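Local atomic coordinates of aldo-keto Reductase, OXIDOREDUCTASE (Salmonella typhimurium, PDB entry 5T79), a protein that binds NADPH and probably works as an aldo-keto reductase, reducing aldehydes such as 3-hydroxybutanal to the corresponding alcohols. Residues 44-49 with 77-82; 145-150 with 179-184. All coordinates share one frame; numbering follows the deposited sequence.

Followed from the N terminus, the chain makes the two contacts one after the other. In contact 1, helix 42-54 runs out, strand 59-61 follows, and helix 72-85 packs beside helix 42-54, closing a loop of 27 residues. Contact 2 opens only after strands 93-98 and 132-137 have been laid down: helix 146-158, strand 162-168 and helix 172-185 repeat the pattern with 28 residues between the segments. The loops are in series, neither nesting nor crossing, and the centres of contacts 1 and 2 lie about 34 Å apart. Each joins helices that follow one another round the outside of a single (beta/alpha)8 barrel, whose parallel strands they cover, with the bound NADPH lying nearer L49 than M150.

Contact 1: 44-49 with 77-82; sequences NSRALL and FGRILQ
I80 reaches from helix 72-85 to R46 and L49 of helix 42-54, two neighbouring outer helices of the TIM barrel; the axes of 44-49 and 77-82 cross at -61°, 10.5 Å apart. A branched aliphatic chain suits this place because one arm reaches the R46 backbone and the other lies between L49 and the R46 chain. CG1 stands beside the backbone N of I80, and beyond it CD1 lies 3.8 Å from the backbone N of R46, while CG2 takes L49 CD1 at 3.8 Å. The same methyl of L49 also touches F77 CD1 at 3.8 Å, and the leucine and the phenylalanine cross at about a right angle; on the barrel side, F60 of strand 59-61 touches both. R46 suits the border between core and surface: its aliphatic part passes I80, and its chain bends at chi3 (-54°). The guanidinium then lays one face over I80 CG1. Salt bridges to E83 and D84, further along helix 72-85, hold this charge. E83 also pairs with NE of R79, which probably offsets the repulsion between the two arginines. Their guanidinium planes stand 75° apart, with R46 NH2 over a face of the R79 group, 3.7 Å from R79 NH2.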
loop_
_atom_site.group_PDB
_atom_site.type_symbol
_atom_site.label_atom_id
_atom_site.label_comp_id
_atom_site.label_asym_id
_atom_site.label_seq_id
_atom_site.Cartn_x
_atom_site.Cartn_y
_atom_site.Cartn_z
ATOM N N ASN A 44 -4.837 -20.389 1.039
ATOM C CA ASN A 44 -4.621 -19.312 2.006
ATOM C C ASN A 44 -4.765 -17.946 1.345
ATOM O O ASN A 44 -5.430 -17.082 1.921
ATOM C CB ASN A 44 -3.265 -19.443 2.691
ATOM C CG ASN A 44 -3.063 -18.385 3.756
ATOM O OD1 ASN A 44 -3.903 -18.192 4.655
ATOM N ND2 ASN A 44 -1.990 -17.621 3.617
ATOM N N SER A 45 -4.155 -17.735 0.151
ATOM C CA SER A 45 -4.272 -16.472 -0.604
ATOM C C SER A 45 -5.751 -16.110 -0.822
ATOM O O SER A 45 -6.176 -14.968 -0.617
ATOM C CB SER A 45 -3.582 -16.617 -1.964
ATOM O OG SER A 45 -2.199 -16.847 -1.777
ATOM N N ARG A 46 -6.542 -17.115 -1.217
ATOM C CA ARG A 46 -7.970 -16.947 -1.504
ATOM C C ARG A 46 -8.710 -16.526 -0.228
ATOM O O ARG A 46 -9.503 -15.588 -0.267
ATOM C CB ARG A 46 -8.542 -18.277 -2.064
ATOM C CG ARG A 46 -9.961 -18.152 -2.591
ATOM C CD ARG A 46 -10.567 -19.494 -2.952
ATOM N NE ARG A 46 -9.733 -20.255 -3.893
ATOM C CZ ARG A 46 -9.758 -20.121 -5.212
ATOM N NH1 ARG A 46 -10.570 -19.235 -5.782
ATOM N NH2 ARG A 46 -8.982 -20.881 -5.974
ATOM N N ALA A 47 -8.434 -17.209 0.895
ATOM C CA ALA A 47 -9.047 -16.920 2.199
ATOM C C ALA A 47 -8.725 -15.479 2.643
ATOM O O ALA A 47 -9.601 -14.801 3.181
ATOM C CB ALA A 47 -8.551 -17.917 3.251
ATOM N N LEU A 48 -7.488 -15.013 2.406
ATOM C CA LEU A 48 -7.069 -13.625 2.756
ATOM C C LEU A 48 -7.859 -12.590 1.948
ATOM O O LEU A 48 -8.425 -11.656 2.514
ATOM C CB LEU A 48 -5.546 -13.426 2.494
ATOM C CG LEU A 48 -4.606 -14.196 3.422
ATOM C CD1 LEU A 48 -3.166 -14.189 2.902
ATOM C CD2 LEU A 48 -4.693 -13.673 4.850
ATOM N N LEU A 49 -7.917 -12.758 0.629
ATOM C CA LEU A 49 -8.686 -11.835 -0.207
ATOM C C LEU A 49 -10.183 -11.830 0.172
ATOM O O LEU A 49 -10.779 -10.767 0.251
ATOM C CB LEU A 49 -8.523 -12.167 -1.700
ATOM C CG LEU A 49 -7.118 -11.972 -2.274
ATOM C CD1 LEU A 49 -7.065 -12.420 -3.729
ATOM C CD2 LEU A 49 -6.654 -10.531 -2.122
ATOM N N PHE A 77 -3.670 -13.640 -8.162
ATOM C CA PHE A 77 -4.758 -12.665 -7.960
ATOM C C PHE A 77 -5.732 -12.721 -9.154
ATOM O O PHE A 77 -6.941 -12.743 -8.947
ATOM C CB PHE A 77 -4.205 -11.235 -7.788
ATOM C CG PHE A 77 -5.312 -10.207 -7.701
ATOM C CD1 PHE A 77 -6.033 -10.039 -6.526
ATOM C CD2 PHE A 77 -5.655 -9.437 -8.804
ATOM C CE1 PHE A 77 -7.069 -9.108 -6.450
ATOM C CE2 PHE A 77 -6.700 -8.515 -8.735
ATOM C CZ PHE A 77 -7.406 -8.361 -7.560
ATOM N N GLY A 78 -5.195 -12.752 -10.371
ATOM C CA GLY A 78 -5.989 -12.862 -11.603
ATOM C C GLY A 78 -6.916 -14.071 -11.605
ATOM O O GLY A 78 -8.101 -13.950 -11.923
ATOM N N ARG A 79 -6.399 -15.238 -11.200
ATOM C CA ARG A 79 -7.201 -16.474 -11.111
ATOM C C ARG A 79 -8.313 -16.335 -10.049
ATOM O O ARG A 79 -9.468 -16.690 -10.326
ATOM C CB ARG A 79 -6.300 -17.682 -10.759
ATOM C CG ARG A 79 -7.079 -18.999 -10.640
ATOM C CD ARG A 79 -6.217 -20.135 -10.148
ATOM N NE ARG A 79 -7.020 -21.239 -9.602
ATOM C CZ ARG A 79 -6.539 -22.178 -8.791
ATOM N NH1 ARG A 79 -5.260 -22.168 -8.439
ATOM N NH2 ARG A 79 -7.327 -23.142 -8.342
ATOM N N ILE A 80 -7.962 -15.852 -8.835
ATOM C CA ILE A 80 -8.932 -15.706 -7.735
ATOM C C ILE A 80 -9.999 -14.672 -8.137
ATOM O O ILE A 80 -11.188 -14.876 -7.855
ATOM C CB ILE A 80 -8.251 -15.382 -6.385
ATOM C CG1 ILE A 80 -7.370 -16.578 -5.935
ATOM C CG2 ILE A 80 -9.295 -15.033 -5.278
ATOM C CD1 ILE A 80 -6.244 -16.206 -4.934
ATOM N N LEU A 81 -9.582 -13.592 -8.804
ATOM C CA LEU A 81 -10.516 -12.570 -9.297
ATOM C C LEU A 81 -11.548 -13.208 -10.262
ATOM O O LEU A 81 -12.752 -12.998 -10.092
ATOM C CB LEU A 81 -9.772 -11.416 -9.985
ATOM C CG LEU A 81 -10.613 -10.478 -10.861
ATOM C CD1 LEU A 81 -11.536 -9.595 -10.032
ATOM C CD2 LEU A 81 -9.728 -9.626 -11.707
ATOM N N GLN A 82 -11.068 -13.998 -11.245
ATOM C CA GLN A 82 -11.931 -14.662 -12.235
ATOM C C GLN A 82 -12.882 -15.655 -11.546
ATOM O O GLN A 82 -14.067 -15.725 -11.885
ATOM C CB GLN A 82 -11.054 -15.396 -13.281
ATOM C CG GLN A 82 -11.826 -16.213 -14.341
ATOM C CD GLN A 82 -12.603 -15.388 -15.351
ATOM O OE1 GLN A 82 -12.211 -14.281 -15.746
ATOM N NE2 GLN A 82 -13.713 -15.936 -15.832
#

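Contact 2: 145-150 with 179-184; sequences PLKETM and IDILED. With SO4 (sulfate ion), chain C.
I181 of helix 172-185 lies against L146, K147 and M150 of helix 146-158: CD1 goes to L146, while CG2 is shared by M150 and K147. Its CG1 is anti to the carbonyl carbon, and the CD1 methyl beyond it comes to 3.8 Å from L146 CD2. CG2 turns to M150 instead, 3.6 Å from CB, and the two side chains cross at about a right angle. A beta-branched residue fits here because two methyls can fill two neighbouring positions on the facing helix. An unbranched, flexible thioether suits methionine to bending round to L182: chi2 (-59°) places SD of M150, 3.7 Å from L182 CG, again with the chains roughly perpendicular. The CD2 methyl of L182 meets the backbone O of M150. Y170 and A178 continue this apolar layer, each touching both L146 and M150.

Toward solvent the contact turns polar. K147 passes I181 with CD near CG2, and carries its ammonium out to D184, whose chain it crosses at about a right angle. The resulting salt bridge is long, 3.9 Å from NZ to OD2, and one water bridges the pair: it accepts from K147 NZ and donates to D184 OD2 and to the backbone O of I181. At the start of helix 146-158, a sulfate, probably from the crystallisation liquor, takes a hydrogen bond from L146 N to O2 of 2.8 Å, nearly straight at 163°. P145, at the N-cap position, has no backbone N-H to offer.

The axes of 146-150 and 179-184 cross at -52°, 9.9 Å apart, an apolar seam with a charged outer border between successive helices of the beta/alpha units that ring a TIM barrel.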
loop_
_atom_site.group_PDB
_atom_site.type_symbol
_atom_site.label_atom_id
_atom_site.label_comp_id
_atom_site.label_asym_id
_atom_site.label_seq_id
_atom_site.Cartn_x
_atom_site.Cartn_y
_atom_site.Cartn_z
ATOM N N PRO A 145 14.732 11.244 -17.877
ATOM C CA PRO A 145 13.994 12.495 -17.614
ATOM C C PRO A 145 12.661 12.189 -16.974
ATOM O O PRO A 145 11.949 11.287 -17.430
ATOM C CB PRO A 145 13.810 13.097 -19.010
ATOM C CG PRO A 145 14.975 12.584 -19.786
ATOM C CD PRO A 145 15.133 11.158 -19.300
ATOM N N LEU A 146 12.341 12.893 -15.890
ATOM C CA LEU A 146 11.079 12.645 -15.203
ATOM C C LEU A 146 9.888 12.858 -16.164
ATOM O O LEU A 146 8.886 12.148 -16.065
ATOM C CB LEU A 146 10.989 13.573 -13.973
ATOM C CG LEU A 146 9.791 13.437 -13.062
ATOM C CD1 LEU A 146 9.699 12.026 -12.449
ATOM C CD2 LEU A 146 9.864 14.481 -11.963
ATOM N N LYS A 147 10.018 13.787 -17.112
ATOM C CA LYS A 147 8.944 14.055 -18.080
ATOM C C LYS A 147 8.597 12.802 -18.916
ATOM O O LYS A 147 7.423 12.609 -19.231
ATOM C CB LYS A 147 9.318 15.222 -19.008
ATOM C CG LYS A 147 8.156 15.754 -19.846
ATOM C CD LYS A 147 7.628 17.087 -19.346
ATOM C CE LYS A 147 6.406 17.511 -20.123
ATOM N NZ LYS A 147 6.000 18.903 -19.799
ATOM N N GLU A 148 9.598 11.981 -19.311
ATOM C CA GLU A 148 9.308 10.781 -20.101
ATOM C C GLU A 148 8.477 9.794 -19.286
ATOM O O GLU A 148 7.495 9.223 -19.795
ATOM C CB GLU A 148 10.604 10.091 -20.601
ATOM C CG GLU A 148 10.321 8.766 -21.320
ATOM C CD GLU A 148 11.538 8.038 -21.853
ATOM O OE1 GLU A 148 12.438 8.706 -22.401
ATOM O OE2 GLU A 148 11.558 6.793 -21.797
ATOM N N THR A 149 8.883 9.575 -18.023
ATOM C CA THR A 149 8.172 8.642 -17.144
ATOM C C THR A 149 6.733 9.108 -16.905
ATOM O O THR A 149 5.805 8.303 -16.946
ATOM C CB THR A 149 8.902 8.486 -15.799
ATOM O OG1 THR A 149 10.280 8.157 -16.048
ATOM C CG2 THR A 149 8.276 7.370 -14.958
ATOM N N MET A 150 6.561 10.407 -16.652
ATOM C CA MET A 150 5.245 10.970 -16.370
ATOM C C MET A 150 4.360 10.964 -17.603
ATOM O O MET A 150 3.146 10.723 -17.480
ATOM C CB MET A 150 5.365 12.384 -15.787
ATOM C CG MET A 150 6.042 12.425 -14.417
ATOM S SD MET A 150 5.288 11.471 -13.056
ATOM C CE MET A 150 6.359 10.061 -13.016
ATOM N N ILE A 179 4.347 15.669 -9.478
ATOM C CA ILE A 179 2.955 16.125 -9.325
ATOM C C ILE A 179 2.690 17.310 -10.279
ATOM O O ILE A 179 1.659 17.342 -10.965
ATOM C CB ILE A 179 2.664 16.475 -7.839
ATOM C CG1 ILE A 179 2.581 15.165 -7.009
ATOM C CG2 ILE A 179 1.371 17.318 -7.685
ATOM C CD1 ILE A 179 2.738 15.403 -5.417
ATOM N N ASP A 180 3.622 18.283 -10.321
ATOM C CA ASP A 180 3.435 19.456 -11.187
ATOM C C ASP A 180 3.437 19.077 -12.685
ATOM O O ASP A 180 2.659 19.647 -13.449
ATOM C CB ASP A 180 4.508 20.508 -10.892
ATOM C CG ASP A 180 4.346 21.210 -9.539
ATOM O OD1 ASP A 180 3.261 21.090 -8.926
ATOM O OD2 ASP A 180 5.287 21.899 -9.117
ATOM N N ILE A 181 4.291 18.122 -13.095
ATOM C CA ILE A 181 4.361 17.653 -14.490
ATOM C C ILE A 181 3.035 16.975 -14.868
ATOM O O ILE A 181 2.476 17.291 -15.917
ATOM C CB ILE A 181 5.590 16.730 -14.751
ATOM C CG1 ILE A 181 6.909 17.558 -14.739
ATOM C CG2 ILE A 181 5.455 15.976 -16.093
ATOM C CD1 ILE A 181 8.188 16.701 -14.560
ATOM N N LEU A 182 2.540 16.057 -14.021
ATOM C CA LEU A 182 1.278 15.346 -14.254
ATOM C C LEU A 182 0.102 16.314 -14.293
ATOM O O LEU A 182 -0.748 16.172 -15.157
ATOM C CB LEU A 182 1.051 14.266 -13.178
ATOM C CG LEU A 182 1.907 12.991 -13.326
ATOM C CD1 LEU A 182 1.747 12.086 -12.084
ATOM C CD2 LEU A 182 1.484 12.181 -14.568
ATOM N N GLU A 183 0.067 17.309 -13.394
ATOM C CA GLU A 183 -1.002 18.322 -13.388
ATOM C C GLU A 183 -1.021 19.088 -14.737
ATOM O O GLU A 183 -2.092 19.266 -15.329
ATOM C CB GLU A 183 -0.808 19.286 -12.203
ATOM C CG GLU A 183 -1.784 20.462 -12.161
ATOM C CD GLU A 183 -3.267 20.148 -12.052
ATOM O OE1 GLU A 183 -3.620 19.105 -11.457
ATOM O OE2 GLU A 183 -4.080 20.977 -12.521
ATOM N N ASP A 184 0.167 19.511 -15.227
ATOM C CA ASP A 184 0.300 20.236 -16.505
ATOM C C ASP A 184 -0.115 19.343 -17.679
ATOM O O ASP A 184 -0.670 19.831 -18.664
ATOM C CB ASP A 184 1.747 20.729 -16.698
ATOM C CG ASP A 184 2.016 21.353 -18.055
ATOM O OD1 ASP A 184 1.573 22.495 -18.278
ATOM O OD2 ASP A 184 2.606 20.664 -18.925
HETATM S S SO4 C . 15.008 15.590 -15.103
HETATM O O1 SO4 C . 14.637 15.862 -16.497
HETATM O O2 SO4 C . 14.214 14.509 -14.527
HETATM O O3 SO4 C . 14.775 16.804 -14.308
HETATM O O4 SO4 C . 16.433 15.229 -15.051
HETATM O O HOH W 1 4.020 18.566 -17.804
#